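Side-chain contacts in BRIC1 (Synthetic construct, PDB 6FF6), which is a computationally designed repeat protein, with no natural function known, built to realise a novel corrugated architecture of helices: residues D135-V140 / A165-G170; E142-L147 / A155-A160; F177-E182 / A232-I237; T184-N189 / N239-L244; E188-E193 / N207-T212. One frame throughout, in Å; residues are numbered along the deposited sequence.

Contact 1: D135-V140 / A165-G170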
# COMPACT_ATOMS: atom_id res chain seq x y z
N ASP A 135 -7.88 -18.91 1.62
CA ASP A 135 -8.24 -20.22 1.05
C ASP A 135 -7.08 -21.22 1.24
O ASP A 135 -7.30 -22.34 1.72
CB ASP A 135 -8.49 -20.10 -0.47
CG ASP A 135 -9.84 -19.58 -0.89
OD1 ASP A 135 -10.79 -19.70 -0.10
OD2 ASP A 135 -9.95 -19.07 -2.02
N VAL A 136 -5.85 -20.79 0.88
CA VAL A 136 -4.63 -21.60 0.97
C VAL A 136 -4.24 -21.90 2.42
O VAL A 136 -3.93 -23.06 2.75
CB VAL A 136 -3.46 -20.99 0.16
CG1 VAL A 136 -2.20 -21.83 0.31
CG2 VAL A 136 -3.84 -20.86 -1.31
N MET A 137 -4.27 -20.88 3.30
CA MET A 137 -3.98 -21.05 4.73
C MET A 137 -4.90 -22.05 5.45
O MET A 137 -4.46 -22.76 6.36
CB MET A 137 -3.96 -19.71 5.44
CG MET A 137 -2.68 -18.96 5.18
SD MET A 137 -2.43 -17.66 6.40
CE MET A 137 -0.61 -17.33 6.22
N LEU A 138 -6.16 -22.16 5.00
CA LEU A 138 -7.12 -23.08 5.58
C LEU A 138 -6.78 -24.50 5.21
O LEU A 138 -6.88 -25.42 6.04
CB LEU A 138 -8.56 -22.70 5.17
CG LEU A 138 -9.09 -21.40 5.80
CD1 LEU A 138 -10.36 -20.94 5.14
CD2 LEU A 138 -9.28 -21.55 7.29
N LYS A 139 -6.28 -24.68 3.97
CA LYS A 139 -5.82 -25.98 3.45
C LYS A 139 -4.61 -26.45 4.24
O LYS A 139 -4.55 -27.61 4.65
CB LYS A 139 -5.49 -25.92 1.96
CG LYS A 139 -6.72 -26.00 1.06
CD LYS A 139 -6.32 -26.12 -0.41
CE LYS A 139 -7.52 -26.14 -1.33
NZ LYS A 139 -7.12 -26.41 -2.75
N VAL A 140 -3.67 -25.53 4.50
CA VAL A 140 -2.48 -25.84 5.28
C VAL A 140 -2.87 -26.28 6.71
O VAL A 140 -2.41 -27.34 7.17
CB VAL A 140 -1.45 -24.68 5.25
CG1 VAL A 140 -0.26 -24.97 6.16
CG2 VAL A 140 -0.96 -24.42 3.82
N ALA A 165 -3.92 -19.28 11.80
CA ALA A 165 -5.14 -18.76 12.42
C ALA A 165 -4.95 -17.30 12.79
O ALA A 165 -5.86 -16.49 12.56
CB ALA A 165 -5.49 -19.58 13.66
N HIS A 166 -3.77 -16.95 13.36
CA HIS A 166 -3.43 -15.58 13.75
C HIS A 166 -3.51 -14.63 12.55
O HIS A 166 -4.04 -13.52 12.69
CB HIS A 166 -2.04 -15.53 14.39
CG HIS A 166 -1.62 -14.15 14.81
ND1 HIS A 166 -2.17 -13.53 15.93
CD2 HIS A 166 -0.73 -13.30 14.24
CE1 HIS A 166 -1.59 -12.35 16.01
NE2 HIS A 166 -0.71 -12.16 15.02
N PHE A 167 -3.00 -15.07 11.37
CA PHE A 167 -3.07 -14.26 10.16
C PHE A 167 -4.53 -13.99 9.76
O PHE A 167 -4.90 -12.83 9.52
CB PHE A 167 -2.31 -14.90 8.99
CG PHE A 167 -2.52 -14.20 7.66
CD1 PHE A 167 -1.87 -13.00 7.38
CD2 PHE A 167 -3.40 -14.72 6.72
CE1 PHE A 167 -2.08 -12.35 6.16
CE2 PHE A 167 -3.60 -14.07 5.49
CZ PHE A 167 -2.94 -12.89 5.23
N ILE A 168 -5.34 -15.07 9.68
CA ILE A 168 -6.74 -15.00 9.28
C ILE A 168 -7.50 -14.07 10.21
O ILE A 168 -8.24 -13.22 9.73
CB ILE A 168 -7.39 -16.38 9.13
CG1 ILE A 168 -6.64 -17.24 8.06
CG2 ILE A 168 -8.85 -16.20 8.73
CD1 ILE A 168 -6.89 -18.77 8.14
N LYS A 169 -7.26 -14.18 11.52
CA LYS A 169 -7.88 -13.31 12.51
C LYS A 169 -7.50 -11.86 12.25
O LYS A 169 -8.40 -11.02 12.16
CB LYS A 169 -7.49 -13.72 13.94
CG LYS A 169 -8.23 -12.92 15.00
CD LYS A 169 -7.56 -12.98 16.35
CE LYS A 169 -6.33 -12.11 16.49
NZ LYS A 169 -5.70 -12.26 17.83
N GLY A 170 -6.20 -11.59 12.14
CA GLY A 170 -5.66 -10.26 11.88
C GLY A 170 -6.26 -9.63 10.64
O GLY A 170 -6.83 -8.54 10.72
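M137 lays its thioether against the ring of F167, while L138 and I168 meet through their methyl branches. In M137 the CG stands beside the backbone N and the chain then runs on extended (chi2 -162°), which brings SD across to the other helix; chi3 (161°) sets CE beside the ring, and the two side chains cross at about a right angle. M137 SD lies 4.1 Å from the centroid of the F167 ring in an oblique Met-aromatic contact, and M137 CE comes within 3.9 Å of F167 CG. I168 uses the end of its long branch: its CD1 is 3.8 Å from L138 CD2 and also touches M137 CB. A flexible, polarisable methionine suits a place beside a ring, and branched leucine and isoleucine fill the buried layer next to it. M137 packs on L82 and F167 on M75, both of the second subunit. The segment axes approach to 10.3 Å at 151°, as in an antiparallel helical hairpin.

Contact 2: E142-L147 / A155-A160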
# COMPACT_ATOMS: atom_id res chain seq x y z
N GLU A 142 -5.80 -27.42 7.80
CA GLU A 142 -6.52 -28.68 7.64
C GLU A 142 -5.58 -29.88 7.71
O GLU A 142 -5.78 -30.80 8.51
CB GLU A 142 -7.28 -28.69 6.32
CG GLU A 142 -8.22 -29.87 6.17
CD GLU A 142 -8.91 -29.91 4.82
OE1 GLU A 142 -8.20 -30.10 3.81
OE2 GLU A 142 -10.15 -29.74 4.78
N GLN A 143 -4.56 -29.86 6.85
CA GLN A 143 -3.59 -30.94 6.73
C GLN A 143 -2.72 -31.11 7.96
O GLN A 143 -2.52 -32.26 8.38
CB GLN A 143 -2.78 -30.76 5.46
CG GLN A 143 -3.63 -30.87 4.19
CD GLN A 143 -4.34 -32.21 4.04
OE1 GLN A 143 -5.52 -32.35 4.38
NE2 GLN A 143 -3.63 -33.21 3.52
N LEU A 144 -2.24 -30.00 8.58
CA LEU A 144 -1.42 -30.06 9.80
C LEU A 144 -2.22 -30.60 11.00
O LEU A 144 -1.64 -31.31 11.85
CB LEU A 144 -0.81 -28.70 10.15
CG LEU A 144 0.25 -28.15 9.23
CD1 LEU A 144 0.54 -26.69 9.58
CD2 LEU A 144 1.51 -28.99 9.28
N LEU A 145 -3.55 -30.28 11.07
CA LEU A 145 -4.45 -30.82 12.10
C LEU A 145 -4.47 -32.33 11.94
O LEU A 145 -4.19 -33.05 12.90
CB LEU A 145 -5.89 -30.24 11.98
CG LEU A 145 -6.10 -28.82 12.48
CD1 LEU A 145 -7.41 -28.23 11.95
CD2 LEU A 145 -5.96 -28.73 13.99
N LYS A 146 -4.70 -32.80 10.69
CA LYS A 146 -4.76 -34.21 10.27
C LYS A 146 -3.43 -34.96 10.47
O LYS A 146 -3.42 -36.20 10.52
CB LYS A 146 -5.22 -34.31 8.81
CG LYS A 146 -6.69 -33.99 8.60
CD LYS A 146 -7.06 -34.12 7.13
CE LYS A 146 -8.53 -33.87 6.91
NZ LYS A 146 -9.00 -34.46 5.63
N LEU A 147 -2.32 -34.22 10.60
CA LEU A 147 -1.00 -34.79 10.87
C LEU A 147 -0.74 -34.85 12.39
O LEU A 147 -1.28 -34.04 13.17
CB LEU A 147 0.12 -34.00 10.16
CG LEU A 147 0.21 -34.08 8.62
CD1 LEU A 147 1.23 -33.13 8.09
CD2 LEU A 147 0.55 -35.50 8.14
N ALA A 155 5.02 -29.54 18.59
CA ALA A 155 4.83 -28.12 18.92
C ALA A 155 5.07 -27.16 17.75
O ALA A 155 4.45 -26.09 17.69
CB ALA A 155 5.71 -27.74 20.10
N ALA A 156 5.96 -27.55 16.82
CA ALA A 156 6.29 -26.76 15.64
C ALA A 156 5.11 -26.67 14.68
O ALA A 156 4.86 -25.59 14.14
CB ALA A 156 7.50 -27.36 14.95
N MET A 157 4.36 -27.78 14.49
CA MET A 157 3.15 -27.81 13.65
C MET A 157 2.03 -27.03 14.33
O MET A 157 1.21 -26.40 13.65
CB MET A 157 2.67 -29.24 13.39
CG MET A 157 3.49 -29.98 12.38
SD MET A 157 2.59 -31.47 11.90
CE MET A 157 3.72 -32.72 12.51
N LEU A 158 1.98 -27.10 15.68
CA LEU A 158 0.99 -26.37 16.48
C LEU A 158 1.29 -24.89 16.40
O LEU A 158 0.36 -24.08 16.35
CB LEU A 158 0.94 -26.87 17.93
CG LEU A 158 0.30 -28.25 18.16
CD1 LEU A 158 0.49 -28.70 19.59
CD2 LEU A 158 -1.18 -28.28 17.79
N ASN A 159 2.57 -24.53 16.33
CA ASN A 159 2.96 -23.14 16.16
C ASN A 159 2.51 -22.66 14.75
O ASN A 159 2.04 -21.52 14.63
CB ASN A 159 4.46 -22.98 16.34
CG ASN A 159 4.89 -21.54 16.36
OD1 ASN A 159 4.66 -20.82 17.33
ND2 ASN A 159 5.54 -21.10 15.28
N ALA A 160 2.61 -23.53 13.71
CA ALA A 160 2.18 -23.23 12.33
C ALA A 160 0.65 -23.02 12.20
O ALA A 160 0.21 -22.04 11.57
CB ALA A 160 2.64 -24.34 11.40
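Near its turn, the helical hairpin of helices 125-146 and 155-174 is held together by L144 and L147 on one arm and M157 and A160 on the other. L144 divides its two methyls between two partners. CD1 reaches the methyl of A160, with L144 CD1 and A160 CB 3.6 Å apart, and CD2 rests against the middle of the methionine, where L144 CD2 is 3.8 Å from M157 SD. The small alanine suits its place, since its single CB lets a leucine methyl come close to the opposite backbone: L144 CD1 is 4.1 Å from M157 O. The first two torsions of M157 (chi1 -76°, chi2 -167°) place its sulfur between L144 CD2 and L147, whose CB lies 3.9 Å from M157 SD. With an alanine in place of L144, A160 CB and the M157 thioether would probably lose their shared partner, leaving a gap between the two arms. F89 of the second subunit packs on M157, and M95 of that subunit on L147. Apolar side chains thus form the layer beside the turn of this helical hairpin, consistent with the helical bundle of the Hpt family.

Contact 3: F177-E182 / A232-I237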
# COMPACT_ATOMS: atom_id res chain seq x y z
N PHE A 177 -14.55 -8.22 9.24
CA PHE A 177 -15.24 -9.51 9.21
C PHE A 177 -15.30 -10.00 10.66
O PHE A 177 -14.52 -10.86 11.07
CB PHE A 177 -14.52 -10.50 8.27
CG PHE A 177 -14.37 -10.13 6.80
CD1 PHE A 177 -15.35 -9.39 6.14
CD2 PHE A 177 -13.30 -10.62 6.05
CE1 PHE A 177 -15.22 -9.10 4.77
CE2 PHE A 177 -13.18 -10.31 4.68
CZ PHE A 177 -14.14 -9.55 4.06
N THR A 178 -16.21 -9.41 11.45
CA THR A 178 -16.40 -9.70 12.88
C THR A 178 -16.65 -11.19 13.15
O THR A 178 -15.99 -11.75 14.03
CB THR A 178 -17.49 -8.78 13.45
OG1 THR A 178 -17.01 -7.43 13.48
CG2 THR A 178 -17.96 -9.17 14.85
N ILE A 179 -17.58 -11.83 12.41
CA ILE A 179 -17.92 -13.25 12.59
C ILE A 179 -16.70 -14.14 12.34
O ILE A 179 -16.42 -15.00 13.17
CB ILE A 179 -19.17 -13.64 11.77
CG1 ILE A 179 -20.42 -13.17 12.49
CG2 ILE A 179 -19.24 -15.13 11.51
CD1 ILE A 179 -21.69 -13.13 11.65
N LEU A 180 -15.96 -13.93 11.22
CA LEU A 180 -14.75 -14.72 10.87
C LEU A 180 -13.63 -14.54 11.89
O LEU A 180 -12.97 -15.51 12.26
CB LEU A 180 -14.23 -14.42 9.44
CG LEU A 180 -12.93 -15.12 8.96
CD1 LEU A 180 -13.09 -16.64 8.89
CD2 LEU A 180 -12.48 -14.55 7.64
N GLN A 181 -13.44 -13.28 12.33
CA GLN A 181 -12.41 -12.91 13.28
C GLN A 181 -12.64 -13.61 14.58
O GLN A 181 -11.71 -14.22 15.09
CB GLN A 181 -12.39 -11.40 13.49
CG GLN A 181 -11.22 -10.92 14.33
CD GLN A 181 -11.37 -9.48 14.74
OE1 GLN A 181 -12.49 -8.98 14.97
NE2 GLN A 181 -10.24 -8.79 14.87
N GLU A 182 -13.87 -13.57 15.10
CA GLU A 182 -14.23 -14.20 16.36
C GLU A 182 -14.02 -15.70 16.36
O GLU A 182 -13.44 -16.21 17.31
CB GLU A 182 -15.65 -13.83 16.76
CG GLU A 182 -15.78 -12.38 17.21
CD GLU A 182 -14.72 -11.92 18.19
OE1 GLU A 182 -13.74 -11.29 17.74
OE2 GLU A 182 -14.85 -12.23 19.40
N ALA A 232 -26.24 -19.19 12.67
CA ALA A 232 -26.47 -20.48 13.33
C ALA A 232 -25.17 -21.26 13.51
O ALA A 232 -24.91 -21.75 14.60
CB ALA A 232 -27.49 -21.29 12.56
N SER A 233 -24.34 -21.34 12.48
CA SER A 233 -23.03 -21.99 12.50
C SER A 233 -22.08 -21.27 13.43
O SER A 233 -21.32 -21.92 14.13
CB SER A 233 -22.41 -22.03 11.11
OG SER A 233 -22.95 -23.07 10.32
N PHE A 234 -22.14 -19.92 13.43
CA PHE A 234 -21.29 -19.07 14.25
C PHE A 234 -21.54 -19.35 15.71
O PHE A 234 -20.58 -19.59 16.45
CB PHE A 234 -21.53 -17.59 13.94
CG PHE A 234 -20.78 -16.65 14.86
CD1 PHE A 234 -19.40 -16.52 14.78
CD2 PHE A 234 -21.46 -15.86 15.79
CE1 PHE A 234 -18.71 -15.61 15.59
CE2 PHE A 234 -20.77 -14.96 16.60
CZ PHE A 234 -19.40 -14.85 16.50
N GLU A 235 -22.82 -19.34 16.14
CA GLU A 235 -23.20 -19.61 17.51
C GLU A 235 -22.84 -21.04 17.92
O GLU A 235 -22.34 -21.28 19.03
CB GLU A 235 -24.69 -19.32 17.71
CG GLU A 235 -25.07 -17.85 17.58
CD GLU A 235 -26.39 -17.44 18.20
OE1 GLU A 235 -26.99 -18.24 18.95
OE2 GLU A 235 -26.81 -16.28 17.96
N TYR A 236 -23.08 -22.00 17.01
CA TYR A 236 -22.79 -23.40 17.24
C TYR A 236 -21.28 -23.59 17.51
O TYR A 236 -20.92 -24.13 18.56
CB TYR A 236 -23.28 -24.26 16.05
CG TYR A 236 -22.66 -25.65 15.99
CD1 TYR A 236 -23.11 -26.68 16.81
CD2 TYR A 236 -21.59 -25.91 15.14
CE1 TYR A 236 -22.50 -27.94 16.79
CE2 TYR A 236 -20.97 -27.16 15.11
CZ TYR A 236 -21.44 -28.17 15.93
OH TYR A 236 -20.82 -29.40 15.88
N ILE A 237 -20.41 -23.10 16.59
CA ILE A 237 -18.97 -23.28 16.72
C ILE A 237 -18.38 -22.49 17.89
O ILE A 237 -17.45 -22.98 18.52
CB ILE A 237 -18.22 -23.02 15.38
CG1 ILE A 237 -16.90 -23.80 15.33
CG2 ILE A 237 -18.03 -21.54 15.06
CD1 ILE A 237 -17.11 -25.33 15.20
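F234 reaches across from helix 231-247 to I179 and E182, and its atoms can be followed outward one by one. With CG anti to the backbone N (chi1 175°), the ring is carried toward helix 178-196. CB already touches the short branch of I179, F234 CB and I179 CG2 being 4.1 Å apart. Next along the side chain, F234 CG is 4.0 Å and F234 CD1 3.6 Å from I179 CG2. The longer branch of the isoleucine lies above the ring: I179 CG1 is 4.1 Å from the centroid of the F234 ring and only 7° off the normal, a CH-pi contact over one face. Farther out, F234 CE1 meets backbone and side chain together, 3.4 Å from I179 O and 3.7 Å from E182 CB. At the tip, F234 CZ is 3.9 Å from E182 CB, which stands at the ring edge in its plane. E182 then bends at chi2 and leads its carboxylate away, so this polar residue offers just its aliphatic base to the ring. A beta-branched residue over the face and a methylene at the edge suit a flat aromatic at a partly exposed helix-helix seam, here between the C-terminal helix and helix 178-196.

Contact 4: T184-N189 / N239-L244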
# COMPACT_ATOMS: atom_id res chain seq x y z
N THR A 184 -12.02 -17.57 14.39
CA THR A 184 -10.58 -17.79 14.33
C THR A 184 -9.91 -17.44 15.66
O THR A 184 -9.03 -18.17 16.08
CB THR A 184 -9.96 -17.01 13.20
OG1 THR A 184 -10.45 -15.68 13.22
CG2 THR A 184 -10.22 -17.61 11.85
N HIS A 185 -10.35 -16.36 16.34
CA HIS A 185 -9.77 -15.96 17.62
C HIS A 185 -9.96 -17.02 18.69
O HIS A 185 -9.02 -17.32 19.43
CB HIS A 185 -10.32 -14.63 18.14
CG HIS A 185 -9.39 -13.92 19.08
ND1 HIS A 185 -8.13 -14.44 19.40
CD2 HIS A 185 -9.52 -12.71 19.67
CE1 HIS A 185 -7.56 -13.54 20.19
NE2 HIS A 185 -8.35 -12.48 20.38
N LEU A 186 -11.18 -17.58 18.78
CA LEU A 186 -11.48 -18.63 19.75
C LEU A 186 -10.63 -19.87 19.52
O LEU A 186 -10.15 -20.45 20.49
CB LEU A 186 -12.96 -18.98 19.74
CG LEU A 186 -13.88 -17.95 20.37
CD1 LEU A 186 -15.30 -18.28 20.09
CD2 LEU A 186 -13.67 -17.86 21.87
N MET A 187 -10.42 -20.25 18.25
CA MET A 187 -9.60 -21.40 17.91
C MET A 187 -8.13 -21.06 18.22
O MET A 187 -7.41 -21.91 18.76
CB MET A 187 -9.79 -21.77 16.44
CG MET A 187 -9.02 -22.98 15.99
SD MET A 187 -9.44 -23.34 14.28
CE MET A 187 -8.53 -24.75 14.00
N GLU A 188 -7.70 -19.81 17.94
CA GLU A 188 -6.35 -19.33 18.20
C GLU A 188 -5.96 -19.47 19.66
O GLU A 188 -4.87 -19.95 19.95
CB GLU A 188 -6.21 -17.87 17.75
CG GLU A 188 -4.80 -17.31 17.87
CD GLU A 188 -4.68 -15.81 17.75
OE1 GLU A 188 -5.71 -15.11 17.88
OE2 GLU A 188 -3.55 -15.32 17.54
N ASN A 189 -6.83 -19.04 20.58
CA ASN A 189 -6.58 -19.15 22.01
C ASN A 189 -6.36 -20.61 22.43
O ASN A 189 -5.44 -20.89 23.20
CB ASN A 189 -7.69 -18.49 22.82
CG ASN A 189 -7.66 -16.98 22.78
OD1 ASN A 189 -6.62 -16.34 22.53
ND2 ASN A 189 -8.80 -16.37 23.04
N ASN A 239 -19.96 -21.83 20.73
CA ASN A 239 -20.31 -22.57 21.95
C ASN A 239 -19.36 -23.77 22.08
O ASN A 239 -18.82 -24.00 23.16
CB ASN A 239 -21.77 -23.09 21.92
CG ASN A 239 -22.87 -22.08 22.07
OD1 ASN A 239 -22.71 -20.97 22.61
ND2 ASN A 239 -24.05 -22.46 21.60
N ALA A 240 -19.15 -24.53 20.99
CA ALA A 240 -18.28 -25.69 20.95
C ALA A 240 -16.83 -25.33 21.29
O ALA A 240 -16.20 -26.09 22.02
CB ALA A 240 -18.36 -26.35 19.59
N LEU A 241 -16.29 -24.18 20.79
CA LEU A 241 -14.92 -23.73 21.06
C LEU A 241 -14.73 -23.31 22.51
O LEU A 241 -13.70 -23.62 23.11
CB LEU A 241 -14.46 -22.62 20.11
CG LEU A 241 -14.26 -23.00 18.62
CD1 LEU A 241 -14.10 -21.78 17.77
CD2 LEU A 241 -13.11 -23.95 18.42
N ARG A 242 -15.73 -22.62 23.09
CA ARG A 242 -15.68 -22.20 24.49
C ARG A 242 -15.86 -23.39 25.45
O ARG A 242 -15.30 -23.37 26.55
CB ARG A 242 -16.69 -21.09 24.77
CG ARG A 242 -16.26 -19.78 24.15
CD ARG A 242 -17.36 -18.76 24.15
NE ARG A 242 -17.19 -17.82 23.05
CZ ARG A 242 -18.01 -16.81 22.78
NH1 ARG A 242 -19.07 -16.59 23.55
NH2 ARG A 242 -17.77 -16.00 21.75
N GLN A 243 -16.62 -24.42 25.01
CA GLN A 243 -16.87 -25.67 25.72
C GLN A 243 -15.53 -26.39 25.87
O GLN A 243 -15.18 -26.83 26.96
CB GLN A 243 -17.85 -26.53 24.89
CG GLN A 243 -18.19 -27.91 25.43
CD GLN A 243 -19.21 -27.86 26.52
OE1 GLN A 243 -20.08 -26.98 26.56
NE2 GLN A 243 -19.14 -28.82 27.42
N LEU A 244 -14.76 -26.45 24.78
CA LEU A 244 -13.43 -27.05 24.73
C LEU A 244 -12.42 -26.30 25.59
O LEU A 244 -11.54 -26.92 26.15
CB LEU A 244 -12.94 -27.07 23.29
CG LEU A 244 -12.19 -28.29 22.85
CD1 LEU A 244 -13.11 -29.51 22.80
CD2 LEU A 244 -11.59 -28.04 21.49
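L186 and L241 take nearly the same first torsion (chi1 -73° and -68°), with CG beside the backbone N and anti to the carbonyl carbon. In L241 this sets CD1 against L186 CB; in L186 it turns both methyls to R242. The arginine, next along from L241, continues extended from CG to NE and thereby runs its length past the L186 tip. The two leucines meet base to branch: L186 CB is 3.6 Å from L241 CD1, and the two CB atoms, of L186 and L241, are 4.0 Å apart. L241 CD1 also comes to 4.0 Å from M187 N, wedged close to the opposite backbone. L186 CD1 sits at the edge of the guanidinium, near its plane and 3.5 Å from R242 NE, while L186 CD2 lies 3.9 Å from R242 CG. The segments run almost parallel, at 17°, with axes 9.6 Å apart, and the buried side continues toward T212 of helix 203-224, which both M187 and L241 touch. Leucine suits the buried place of L241. A long arginine suits the exposed border, where the edge of its guanidinium, with CG behind it, can lie against the L186 methyls. Apart from that guanidinium the touching side-chain groups are alkyl, and neither a hydrogen bond nor a salt bridge joins the two segments, so their cohesion probably comes from dispersion and the exclusion of water.

Contact 5: E188-E193 / N207-T212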
# COMPACT_ATOMS: atom_id res chain seq x y z
N GLU A 188 -7.70 -19.81 17.94
CA GLU A 188 -6.35 -19.33 18.20
C GLU A 188 -5.96 -19.47 19.66
O GLU A 188 -4.87 -19.95 19.95
CB GLU A 188 -6.21 -17.87 17.75
CG GLU A 188 -4.80 -17.31 17.87
CD GLU A 188 -4.68 -15.81 17.75
OE1 GLU A 188 -5.71 -15.11 17.88
OE2 GLU A 188 -3.55 -15.32 17.54
N ASN A 189 -6.83 -19.04 20.58
CA ASN A 189 -6.58 -19.15 22.01
C ASN A 189 -6.36 -20.61 22.43
O ASN A 189 -5.44 -20.89 23.20
CB ASN A 189 -7.69 -18.49 22.82
CG ASN A 189 -7.66 -16.98 22.78
OD1 ASN A 189 -6.62 -16.34 22.53
ND2 ASN A 189 -8.80 -16.37 23.04
N LEU A 190 -7.17 -21.54 21.87
CA LEU A 190 -7.06 -22.99 22.08
C LEU A 190 -5.75 -23.50 21.47
O LEU A 190 -5.07 -24.31 22.09
CB LEU A 190 -8.26 -23.74 21.46
CG LEU A 190 -9.63 -23.50 22.13
CD1 LEU A 190 -10.75 -24.06 21.29
CD2 LEU A 190 -9.69 -24.13 23.47
N LEU A 191 -5.37 -22.98 20.30
CA LEU A 191 -4.11 -23.34 19.64
C LEU A 191 -2.89 -22.83 20.42
O LEU A 191 -1.85 -23.49 20.41
CB LEU A 191 -4.08 -22.83 18.19
CG LEU A 191 -5.12 -23.42 17.23
CD1 LEU A 191 -5.19 -22.61 15.96
CD2 LEU A 191 -4.84 -24.87 16.92
N ASP A 192 -3.03 -21.68 21.11
CA ASP A 192 -1.98 -21.10 21.94
C ASP A 192 -1.73 -22.00 23.15
O ASP A 192 -0.58 -22.27 23.50
CB ASP A 192 -2.33 -19.67 22.38
CG ASP A 192 -1.15 -18.93 22.96
OD1 ASP A 192 -0.21 -18.62 22.20
OD2 ASP A 192 -1.16 -18.66 24.18
N GLU A 193 -2.81 -22.49 23.78
CA GLU A 193 -2.69 -23.40 24.91
C GLU A 193 -2.17 -24.78 24.45
O GLU A 193 -1.37 -25.39 25.16
CB GLU A 193 -4.01 -23.50 25.66
CG GLU A 193 -4.11 -22.59 26.87
CD GLU A 193 -4.03 -21.10 26.65
OE1 GLU A 193 -5.09 -20.48 26.40
OE2 GLU A 193 -2.91 -20.54 26.75
N ASN A 207 -11.10 -32.99 15.56
CA ASN A 207 -12.29 -32.97 14.70
C ASN A 207 -13.12 -31.71 14.89
O ASN A 207 -13.83 -31.31 13.96
CB ASN A 207 -13.14 -34.21 14.93
CG ASN A 207 -12.54 -35.45 14.32
OD1 ASN A 207 -11.69 -35.37 13.41
ND2 ASN A 207 -12.99 -36.60 14.79
N LEU A 208 -13.05 -31.10 16.08
CA LEU A 208 -13.75 -29.85 16.32
C LEU A 208 -13.03 -28.74 15.58
O LEU A 208 -13.68 -27.87 15.01
CB LEU A 208 -13.90 -29.53 17.82
CG LEU A 208 -14.82 -28.32 18.13
CD1 LEU A 208 -16.22 -28.48 17.52
CD2 LEU A 208 -14.92 -28.08 19.61
N PHE A 209 -11.68 -28.81 15.56
CA PHE A 209 -10.79 -27.90 14.85
C PHE A 209 -11.00 -28.01 13.34
O PHE A 209 -11.04 -26.99 12.66
CB PHE A 209 -9.33 -28.15 15.25
CG PHE A 209 -8.90 -27.62 16.61
CD1 PHE A 209 -9.58 -26.56 17.21
CD2 PHE A 209 -7.78 -28.13 17.25
CE1 PHE A 209 -9.16 -26.04 18.45
CE2 PHE A 209 -7.36 -27.60 18.49
CZ PHE A 209 -8.05 -26.56 19.08
N LEU A 210 -11.19 -29.24 12.82
CA LEU A 210 -11.49 -29.49 11.41
C LEU A 210 -12.87 -28.92 11.05
O LEU A 210 -13.05 -28.36 9.97
CB LEU A 210 -11.41 -31.01 11.12
CG LEU A 210 -11.99 -31.58 9.78
CD1 LEU A 210 -10.95 -31.55 8.66
CD2 LEU A 210 -12.47 -33.03 9.96
N GLU A 211 -13.83 -29.06 11.98
CA GLU A 211 -15.20 -28.57 11.81
C GLU A 211 -15.17 -27.05 11.79
O GLU A 211 -15.81 -26.45 10.91
CB GLU A 211 -16.06 -29.10 12.95
CG GLU A 211 -17.52 -29.27 12.59
CD GLU A 211 -18.33 -29.90 13.71
OE1 GLU A 211 -18.11 -29.53 14.89
OE2 GLU A 211 -19.19 -30.76 13.41
N THR A 212 -14.37 -26.44 12.70
CA THR A 212 -14.12 -24.99 12.76
C THR A 212 -13.57 -24.54 11.40
O THR A 212 -14.11 -23.58 10.85
CB THR A 212 -13.17 -24.61 13.93
OG1 THR A 212 -13.68 -25.12 15.15
CG2 THR A 212 -13.01 -23.12 14.09
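F209 meets L190 with its edge and L191 with one face, the two leucines being neighbours on helix 178-196. L190 CB lies in the ring plane, 3.7 Å from F209 CZ, and L190 CD1 is 3.8 Å from F209 CE1. L191 instead places CD2 over the face, offset toward the rim and 4.0 Å from F209 CE2; the side chains of L191 and F209 lie alongside each other, pointing opposite ways. The contact joins consecutive helices 178-196 and 203-224, a helical hairpin of the Hpt-like bundle, and a large flat ring suits it because the backbones are wide apart, with the CA atoms of L191 and F209 at 9.4 Å. An alanine in place of F209 would probably leave L190 CB and L191 CD2 facing a gap, and would take from L145 the ring it packs against. One turn on, T212 OG1 donates to L208 O at 2.8 Å from above the carbonyl plane, while T212 N reaches that oxygen from the opposite face.

From the N terminus, the five contacts all fall in the second half of the chain. Contact 1 closes the hairpin of helices 125-146 and 155-174, and contact 2 closes a shorter loop within it, near the turn; both also touch the second subunit. Contact 3 opens later and joins helix 178-196 to the C-terminal helix 231-247. Contact 4 joins the same two helices farther along, so the two cross in sequence. Contact 5, which overlaps contact 4 at E188 and N189, lies inside the loop of contact 3 and brings in helix 203-224. E188 links back to contact 1 through a salt bridge with K169.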